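Local coordinates for protein ricin B-related lectin (Polyporus squamosus, PDB 5MUA) that binds galactose through a ricin-B-type beta-trefoil lectin domain joined to a calcium-dependent, papain-like cysteine protease domain, at residues Y70-G75 and G92-W97. Residues are numbered along the deposited sequence; the frame is centred on the assembly and turned at random.
Sequences YMDLAG and GDNQKW. With GAL (beta-D-galactopyranose), chain J.
One face of the Trp97 indole carries the sulfur of Met71, a Met-aromatic contact with SD 4.4 Å from the centroid of the five-membered ring; the Met71 chain, CG anti to the backbone N (chi1 -173°), lays SD over it. Met71 O lies in the indole plane at the edge and accepts the N-H of Trp97 NE1, which sits well above the plane of the Met71 carbonyl. A water bridging Met71 O and Gln95 O lies in plane at the edges of both the Trp97 and Tyr70 rings. Leu73 CB packs against Trp97 CH2 at the benzo rim. Leu73 N donates to Asn94 O, while Asn94 ND2 returns an almost straight bond (177°) to Leu73 O and spends its other hydrogen on O3 of galactose, 2.9 Å from ND2. Both Asp72 oxygens take sugar hydroxyls, OD1 from O4 and OD2 from O3. Gln95 NE2 steadies that carboxylate from the second shell, giving 2.8 Å to the anti lone pair of OD2; Arg88 O and Thr90 N hold the Gln95 amide in turn. Gly75 N donates to galactose O4, and His76 adds a further bond. Asp72 gripping O3 and O4 and Asn94 gripping O3, backed by a Gln-x-Trp motif (Gln95, Trp97), mark a galactose site of the ricin-type beta-trefoil.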
# COMPACT_ATOMS: atom_id res chain seq x y z
N TYR B 70 28.04 10.60 -3.70
CA TYR B 70 28.72 10.98 -2.47
C TYR B 70 29.49 12.30 -2.66
O TYR B 70 30.21 12.48 -3.63
CB TYR B 70 29.70 9.88 -2.04
CG TYR B 70 28.95 8.66 -1.51
CD1 TYR B 70 28.31 7.76 -2.37
CD2 TYR B 70 28.82 8.43 -0.14
CE1 TYR B 70 27.58 6.70 -1.90
CE2 TYR B 70 28.18 7.31 0.35
CZ TYR B 70 27.54 6.46 -0.53
OH TYR B 70 26.82 5.45 -0.03
N MET B 71 29.37 13.16 -1.67
CA MET B 71 30.17 14.43 -1.61
C MET B 71 31.65 14.02 -1.58
O MET B 71 32.07 13.19 -0.74
CB MET B 71 29.83 15.22 -0.42
CG MET B 71 30.49 16.58 -0.40
SD MET B 71 30.05 17.48 1.17
CE MET B 71 28.46 18.23 0.81
N ASP B 72 32.42 14.56 -2.51
CA ASP B 72 33.74 14.03 -2.80
C ASP B 72 34.66 15.24 -3.11
O ASP B 72 34.28 16.18 -3.82
CB ASP B 72 33.57 13.06 -4.00
CG ASP B 72 34.92 12.57 -4.66
OD1 ASP B 72 35.72 13.44 -5.13
OD2 ASP B 72 35.03 11.33 -4.84
N LEU B 73 35.87 15.22 -2.53
CA LEU B 73 36.84 16.28 -2.78
C LEU B 73 37.66 15.83 -4.02
O LEU B 73 38.41 14.82 -3.96
CB LEU B 73 37.73 16.48 -1.56
CG LEU B 73 38.75 17.60 -1.71
CD1 LEU B 73 38.12 18.98 -1.91
CD2 LEU B 73 39.53 17.65 -0.43
N ALA B 74 37.43 16.50 -5.14
CA ALA B 74 37.90 16.08 -6.45
C ALA B 74 39.36 15.78 -6.48
O ALA B 74 40.22 16.59 -6.04
CB ALA B 74 37.55 17.14 -7.54
N GLY B 75 39.69 14.59 -6.92
CA GLY B 75 41.08 14.22 -7.08
C GLY B 75 41.90 14.10 -5.79
O GLY B 75 43.16 14.00 -5.83
N GLY B 92 37.04 5.90 -0.42
CA GLY B 92 38.25 6.71 -0.24
C GLY B 92 38.06 7.73 0.88
O GLY B 92 36.93 8.15 1.22
N ASP B 93 39.17 8.21 1.42
CA ASP B 93 39.14 9.15 2.50
C ASP B 93 38.70 10.57 2.03
O ASP B 93 38.34 11.44 2.88
CB ASP B 93 40.48 9.20 3.17
CG ASP B 93 40.66 8.06 4.15
OD1 ASP B 93 39.67 7.40 4.53
OD2 ASP B 93 41.79 7.89 4.56
N ASN B 94 38.74 10.79 0.72
CA ASN B 94 38.23 12.05 0.12
C ASN B 94 36.71 12.02 -0.05
O ASN B 94 36.13 12.92 -0.65
CB ASN B 94 38.88 12.36 -1.22
CG ASN B 94 38.45 11.38 -2.34
OD1 ASN B 94 38.33 10.17 -2.10
ND2 ASN B 94 38.21 11.90 -3.52
N GLN B 95 36.04 10.97 0.40
CA GLN B 95 34.56 10.97 0.61
C GLN B 95 34.15 10.87 2.08
O GLN B 95 32.97 10.62 2.40
CB GLN B 95 33.89 9.83 -0.19
CG GLN B 95 34.22 9.95 -1.68
CD GLN B 95 33.55 8.91 -2.52
OE1 GLN B 95 32.99 7.92 -1.98
NE2 GLN B 95 33.48 9.18 -3.83
N LYS B 96 35.11 10.97 3.00
CA LYS B 96 34.85 10.96 4.40
C LYS B 96 35.10 12.35 4.94
O LYS B 96 36.08 13.02 4.55
CB LYS B 96 35.77 9.99 5.11
CG LYS B 96 35.45 8.52 4.77
CD LYS B 96 36.42 7.59 5.51
CE LYS B 96 35.95 6.14 5.56
NZ LYS B 96 36.01 5.50 4.25
N TRP B 97 34.19 12.74 5.81
CA TRP B 97 34.06 14.14 6.28
C TRP B 97 33.94 14.20 7.80
O TRP B 97 33.13 13.49 8.39
CB TRP B 97 32.85 14.77 5.62
CG TRP B 97 32.96 14.78 4.14
CD1 TRP B 97 32.39 13.91 3.27
CD2 TRP B 97 33.72 15.70 3.34
NE1 TRP B 97 32.77 14.20 2.02
CE2 TRP B 97 33.57 15.30 2.00
CE3 TRP B 97 34.52 16.79 3.61
CZ2 TRP B 97 34.16 15.98 0.92
CZ3 TRP B 97 35.09 17.54 2.53
CH2 TRP B 97 34.96 17.12 1.22
C1 GAL J . 39.64 10.70 -8.50
C2 GAL J . 39.08 10.36 -7.12
C3 GAL J . 37.57 10.37 -7.04
C4 GAL J . 37.05 11.68 -7.66
C5 GAL J . 37.68 11.90 -9.07
C6 GAL J . 37.32 13.23 -9.69
O1 GAL J . 41.01 10.89 -8.31
O2 GAL J . 39.54 9.04 -6.77
O3 GAL J . 37.22 10.19 -5.64
O4 GAL J . 37.44 12.74 -6.75
O5 GAL J . 39.11 11.88 -9.00
O6 GAL J . 37.84 13.26 -11.01
O HOH W 1 30.76 11.48 1.22